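Local coordinates for putative antibiotic biosynthesis monooxygenase (Bacteroides thetaiotaomicron, PDB 3KKF), which is a putative monooxygenase of the antibiotic biosynthesis (ABM) family, probably an oxidoreductase, and binds calcium ions, at the interface of chains A and B. Numbering follows the deposited sequence. Chains: chain A/B, Putative antibiotic biosynthesis monooxygenase.

Contact 1: the interface of chains A and B. Residues chain A 47-49; chain B 94-96.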
loop_
_atom_site.group_PDB
_atom_site.type_symbol
_atom_site.label_atom_id
_atom_site.label_comp_id
_atom_site.label_asym_id
_atom_site.label_seq_id
_atom_site.Cartn_x
_atom_site.Cartn_y
_atom_site.Cartn_z
ATOM N N ALA A 47 6.147 -7.986 -0.838
ATOM C CA ALA A 47 5.889 -9.427 -0.881
ATOM C C ALA A 47 5.485 -9.882 0.512
ATOM O O ALA A 47 6.087 -9.477 1.495
ATOM C CB ALA A 47 7.130 -10.188 -1.350
ATOM N N GLU A 48 4.480 -10.714 0.608
ATOM C CA GLU A 48 4.043 -11.226 1.908
ATOM C C GLU A 48 5.153 -12.124 2.481
ATOM O O GLU A 48 5.611 -13.024 1.793
ATOM C CB GLU A 48 2.693 -11.978 1.780
ATOM C CG GLU A 48 1.568 -11.089 1.202
ATOM C CD GLU A 48 0.214 -11.708 1.221
ATOM O OE1 GLU A 48 0.014 -12.715 1.931
ATOM O OE2 GLU A 48 -0.673 -11.167 0.509
ATOM N N LYS A 49 5.559 -11.915 3.734
ATOM C CA LYS A 49 6.632 -12.743 4.306
ATOM C C LYS A 49 6.227 -14.217 4.427
ATOM O O LYS A 49 7.065 -15.097 4.248
ATOM C CB LYS A 49 7.106 -12.194 5.649
ATOM C CG LYS A 49 7.877 -10.873 5.523
ATOM C CD LYS A 49 8.462 -10.435 6.849
ATOM C CE LYS A 49 9.067 -9.046 6.776
ATOM N NZ LYS A 49 10.268 -8.996 5.905
ATOM N N ASP B 94 2.625 -9.129 7.465
ATOM C CA ASP B 94 4.004 -8.658 7.493
ATOM C C ASP B 94 4.548 -8.799 6.056
ATOM O O ASP B 94 4.292 -9.810 5.396
ATOM C CB ASP B 94 4.806 -9.454 8.495
ATOM C CG ASP B 94 4.332 -9.220 9.939
ATOM O OD1 ASP B 94 3.959 -8.081 10.282
ATOM O OD2 ASP B 94 4.382 -10.181 10.741
ATOM N N ALA B 95 5.295 -7.795 5.581
ATOM C CA ALA B 95 5.720 -7.773 4.184
ATOM C C ALA B 95 7.108 -7.211 3.998
ATOM O O ALA B 95 7.617 -6.465 4.852
ATOM C CB ALA B 95 4.684 -6.946 3.378
ATOM N N THR B 96 7.721 -7.579 2.881
ATOM C CA THR B 96 9.048 -7.104 2.527
ATOM C C THR B 96 8.955 -6.186 1.343
ATOM O O THR B 96 8.478 -6.607 0.298
ATOM C CB THR B 96 9.970 -8.261 2.143
ATOM O OG1 THR B 96 10.031 -9.221 3.184
ATOM C CG2 THR B 96 11.404 -7.745 1.806
#
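Strand 40-48 of chain A and the loop residue A:Lys49 that follows it run antiparallel to the end of strand 89-97 of chain B, with bridges pairing A:Ala47 with B:Thr96 and A:Glu48 with B:Ala95. A:Ala47 and B:Thr96 exchange two backbone bonds: A:Ala47 N reaches B:Thr96 O at 2.9 Å, and B:Thr96 N gives a bond of the same length back to A:Ala47 O. The ladder goes one step beyond the strand, where A:Lys49 N donates to B:Asp94 O at 3.0 Å, nearly straight at the hydrogen (179°) although the donor is tilted from the carbonyl plane. The A:Lys49 side chain then lies across the partner strand, its CG 4.0 Å from B:Ala95 CA. It is extended as far as CE and turns at the last torsion (chi4 -67°), which brings the ammonium NZ to the hydroxyl OG1 of B:Thr96 at 2.7 Å. That hydroxyl is presented on the lysine's side with chi1 -56°, and the two side chains meet at about a right angle. This side-chain bond may reinforce the ladder's end. The patch lies where C-terminal strand 89-97 of chain B pairs with strand 40-48 of the chain A sheet, in the ferredoxin-like alpha/beta fold of the ABM family.

Contact 2: the interface of chains A and B. Residues chain A 7, 60, 97-99; chain B 44-46.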
loop_
_atom_site.group_PDB
_atom_site.type_symbol
_atom_site.label_atom_id
_atom_site.label_comp_id
_atom_site.label_asym_id
_atom_site.label_seq_id
_atom_site.Cartn_x
_atom_site.Cartn_y
_atom_site.Cartn_z
ATOM N N VAL A 7 -5.309 6.091 -7.674
ATOM C CA VAL A 7 -4.751 5.205 -6.672
ATOM C C VAL A 7 -5.334 3.813 -6.882
ATOM O O VAL A 7 -6.568 3.647 -7.036
ATOM C CB VAL A 7 -5.053 5.721 -5.238
ATOM C CG1 VAL A 7 -4.454 4.798 -4.180
ATOM C CG2 VAL A 7 -4.535 7.151 -5.054
ATOM N N ILE A 60 0.305 4.821 -7.440
ATOM C CA ILE A 60 -0.268 6.171 -7.428
ATOM C C ILE A 60 0.238 6.874 -8.704
ATOM O O ILE A 60 1.472 7.008 -8.901
ATOM C CB ILE A 60 0.098 6.999 -6.176
ATOM C CG1 ILE A 60 -0.310 6.274 -4.891
ATOM C CG2 ILE A 60 -0.543 8.376 -6.281
ATOM C CD1 ILE A 60 0.158 6.956 -3.584
ATOM N N PRO A 97 -7.912 7.046 -1.421
ATOM C CA PRO A 97 -7.092 7.284 -0.236
ATOM C C PRO A 97 -7.858 8.072 0.828
ATOM O O PRO A 97 -8.553 9.057 0.502
ATOM C CB PRO A 97 -5.919 8.097 -0.782
ATOM C CG PRO A 97 -6.489 8.829 -1.926
ATOM C CD PRO A 97 -7.489 7.895 -2.552
ATOM N N LEU A 98 -7.731 7.672 2.084
ATOM C CA LEU A 98 -8.434 8.375 3.177
ATOM C C LEU A 98 -7.913 9.781 3.348
ATOM O O LEU A 98 -8.648 10.683 3.725
ATOM C CB LEU A 98 -8.279 7.607 4.472
ATOM C CG LEU A 98 -9.040 8.070 5.691
ATOM C CD1 LEU A 98 -10.564 7.956 5.475
ATOM C CD2 LEU A 98 -8.600 7.262 6.903
ATOM N N ILE A 99 -6.608 9.957 3.111
ATOM C CA ILE A 99 -5.940 11.264 3.191
ATOM C C ILE A 99 -5.199 11.490 1.849
ATOM O O ILE A 99 -4.039 11.107 1.692
ATOM C CB ILE A 99 -4.980 11.376 4.397
ATOM C CG1 ILE A 99 -5.731 11.084 5.706
ATOM C CG2 ILE A 99 -4.335 12.777 4.428
ATOM C CD1 ILE A 99 -4.870 11.044 6.970
ATOM N N TYR B 44 -0.879 4.726 5.308
ATOM C CA TYR B 44 -1.552 5.111 4.072
ATOM C C TYR B 44 -2.759 4.199 3.856
ATOM O O TYR B 44 -2.629 3.068 3.370
ATOM C CB TYR B 44 -0.596 5.089 2.869
ATOM C CG TYR B 44 -1.167 5.779 1.646
ATOM C CD1 TYR B 44 -0.975 7.154 1.428
ATOM C CD2 TYR B 44 -1.921 5.085 0.721
ATOM C CE1 TYR B 44 -1.513 7.789 0.299
ATOM C CE2 TYR B 44 -2.458 5.723 -0.397
ATOM C CZ TYR B 44 -2.243 7.052 -0.596
ATOM O OH TYR B 44 -2.779 7.626 -1.718
ATOM N N ALA B 45 -3.942 4.684 4.268
ATOM C CA ALA B 45 -5.179 3.920 4.190
ATOM C C ALA B 45 -5.930 4.214 2.912
ATOM O O ALA B 45 -6.004 5.357 2.487
ATOM C CB ALA B 45 -6.076 4.234 5.425
ATOM N N VAL B 46 -6.465 3.155 2.289
ATOM C CA VAL B 46 -7.318 3.290 1.114
ATOM C C VAL B 46 -8.555 2.406 1.287
ATOM O O VAL B 46 -8.518 1.370 1.968
ATOM C CB VAL B 46 -6.590 2.874 -0.199
ATOM C CG1 VAL B 46 -5.283 3.657 -0.376
ATOM C CG2 VAL B 46 -6.316 1.350 -0.247
HETATM O O HOH W 1 -4.420 7.920 2.577
#
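A backbone bond joins A:Leu98 N to B:Ala45 O at 2.9 Å. It is close to straight at the hydrogen (173°), with the donor tilted 32° from the carbonyl plane. It extends the antiparallel pairing of A:Pro97 with B:Val46 one residue past strand 89-97 of chain A, against strand 40-48 of chain B, a strand-to-strand pairing that would hold the likely dimer together. Water-mediated contact uses the same carbonyl: water 1 lies 3.0 Å from B:Ala45 O and also 3.0 Å from A:Ile99 N, so B:Ala45 O has both a direct and a bridged partner in the chain A tail. In the apolar contact, the hydroxyl end of B:Tyr44 sits among A:Pro97 CB, A:Ile60 CD1 and A:Val7 CG2. The proline lies alongside, pointing the same way, with A:Pro97 CB 3.3 Å from B:Tyr44 OH, while A:Ile60 comes from the opposite direction and sets CD1 3.8 Å from B:Tyr44 CZ. A chi1 of -167° on B:Tyr44 sends the ring away from its own backbone N towards this group. B:Val46 CG1 adds contacts at 4.1 Å to both A:Pro97 CA and A:Val7 CG1. Water 1 also sits over the centre of the B:Tyr44 ring, with its oxygen 3.6 Å above the plane.

Contact 3: the interface of chains A and B. Residues chain A 23, 26-27, 30-31; chain B 98-99.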
loop_
_atom_site.group_PDB
_atom_site.type_symbol
_atom_site.label_atom_id
_atom_site.label_comp_id
_atom_site.label_asym_id
_atom_site.label_seq_id
_atom_site.Cartn_x
_atom_site.Cartn_y
_atom_site.Cartn_z
ATOM N N ASN A 23 10.514 -11.213 -9.999
ATOM C CA ASN A 23 11.039 -10.081 -9.226
ATOM C C ASN A 23 12.073 -9.287 -9.985
ATOM O O ASN A 23 12.123 -8.045 -9.866
ATOM C CB ASN A 23 11.575 -10.541 -7.861
ATOM C CG ASN A 23 10.450 -10.799 -6.871
ATOM O OD1 ASN A 23 9.421 -10.042 -6.823
ATOM N ND2 ASN A 23 10.619 -11.812 -6.064
ATOM N N LEU A 26 10.057 -7.178 -12.427
ATOM C CA LEU A 26 9.276 -6.174 -11.717
ATOM C C LEU A 26 10.126 -5.049 -11.143
ATOM O O LEU A 26 9.806 -3.862 -11.302
ATOM C CB LEU A 26 8.441 -6.817 -10.606
ATOM C CG LEU A 26 7.584 -5.832 -9.794
ATOM C CD1 LEU A 26 6.566 -5.106 -10.652
ATOM C CD2 LEU A 26 6.861 -6.551 -8.644
ATOM N N LYS A 27 11.225 -5.397 -10.462
ATOM C CA LYS A 27 12.078 -4.390 -9.852
ATOM C C LYS A 27 12.652 -3.457 -10.896
ATOM O O LYS A 27 12.661 -2.244 -10.726
ATOM C CB LYS A 27 13.199 -5.028 -9.017
ATOM C CG LYS A 27 14.004 -4.006 -8.213
ATOM C CD LYS A 27 15.176 -4.646 -7.416
ATOM C CE LYS A 27 15.931 -3.605 -6.643
ATOM N N ILE A 30 9.849 -1.076 -12.205
ATOM C CA ILE A 30 9.523 -0.028 -11.209
ATOM C C ILE A 30 10.633 1.019 -11.168
ATOM O O ILE A 30 10.352 2.223 -11.167
ATOM C CB ILE A 30 9.251 -0.633 -9.830
ATOM C CG1 ILE A 30 7.927 -1.414 -9.867
ATOM C CG2 ILE A 30 9.247 0.463 -8.742
ATOM C CD1 ILE A 30 7.569 -2.066 -8.541
ATOM N N GLU A 31 11.888 0.574 -11.150
ATOM C CA GLU A 31 13.016 1.516 -11.125
ATOM C C GLU A 31 13.004 2.428 -12.339
ATOM O O GLU A 31 13.187 3.651 -12.211
ATOM C CB GLU A 31 14.350 0.776 -11.069
ATOM C CG GLU A 31 14.668 0.106 -9.738
ATOM C CD GLU A 31 15.866 -0.873 -9.822
ATOM O OE1 GLU A 31 16.224 -1.307 -10.950
ATOM O OE2 GLU A 31 16.412 -1.225 -8.753
ATOM N N LEU B 98 9.976 -4.412 -2.000
ATOM C CA LEU B 98 10.909 -4.779 -3.084
ATOM C C LEU B 98 12.040 -3.786 -3.193
ATOM O O LEU B 98 13.154 -4.138 -3.555
ATOM C CB LEU B 98 10.168 -4.863 -4.401
ATOM C CG LEU B 98 10.902 -5.365 -5.621
ATOM C CD1 LEU B 98 11.335 -6.836 -5.446
ATOM C CD2 LEU B 98 10.019 -5.201 -6.850
ATOM N N ILE B 99 11.733 -2.513 -2.918
ATOM C CA ILE B 99 12.717 -1.421 -2.937
ATOM C C ILE B 99 12.630 -0.695 -1.570
ATOM O O ILE B 99 11.854 0.245 -1.398
ATOM C CB ILE B 99 12.507 -0.443 -4.114
ATOM C CG1 ILE B 99 12.534 -1.202 -5.450
ATOM C CG2 ILE B 99 13.585 0.660 -4.081
ATOM C CD1 ILE B 99 12.219 -0.368 -6.694
#
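B:Leu98 and B:Ile99, in the loop just after strand 89-97, press against helix 19-36 of chain A, a helix of the antibiotic biosynthesis monooxygenase (ABM) domain. B:Leu98 can be followed outward atom by atom. Its CB stands back from the helix, 5.5 Å from A:Lys27 CB. With chi1 at -174°, CG is turned away from the leucine's own backbone N and reaches towards the helix, so that B:Leu98 CG comes to 4.1 Å from that same A:Lys27 CB. The second torsion (chi2 64°) then sets how the two methyls are turned. B:Leu98 CD1 goes towards the start of the helix, 4.0 Å from the amide oxygen OD1 of A:Asn23. B:Leu98 CD2 rests on the backbone of A:Lys27, 3.7 Å from its CA and 3.8 Å from its N, and lies against the A:Leu26 side chain, 3.9 Å from CG. A:Lys27 meets the leucine mainly through its backbone and CB; its modelled side chain is incomplete, and nothing can be read from its amine. One turn further along, B:Ile99 repeats the approach with a single tip. Its CG1 arm is extended (chi2 175°), placing B:Ile99 CD1 3.7 Å from A:Ile30 CG2, and the two isoleucine side chains slide past each other in opposite directions. The same B:Ile99 CD1 touches the aliphatic CG of A:Glu31 at 3.9 Å, where the glutamate chain passes at a slant.

For the copies described, the C-alpha centres of contacts 1 and 2 are about 19 Å apart, those of contacts 1 and 3 about 14 Å, and those of contacts 2 and 3 about 21 Å. Contacts 1 and 2 use strands 40-48 and 89-97 with the chains exchanged; contact 1 and the symmetry twin of contact 2 supply successive rungs of one ladder. Residues 98 and 99 come from chain A in contact 2 and chain B in contact 3, so by the two-fold symmetry each tail joins the partner's strand by its backbone and its helix by its side chains. This reciprocal exchange suggests a stable dimer, as is common in the ABM family.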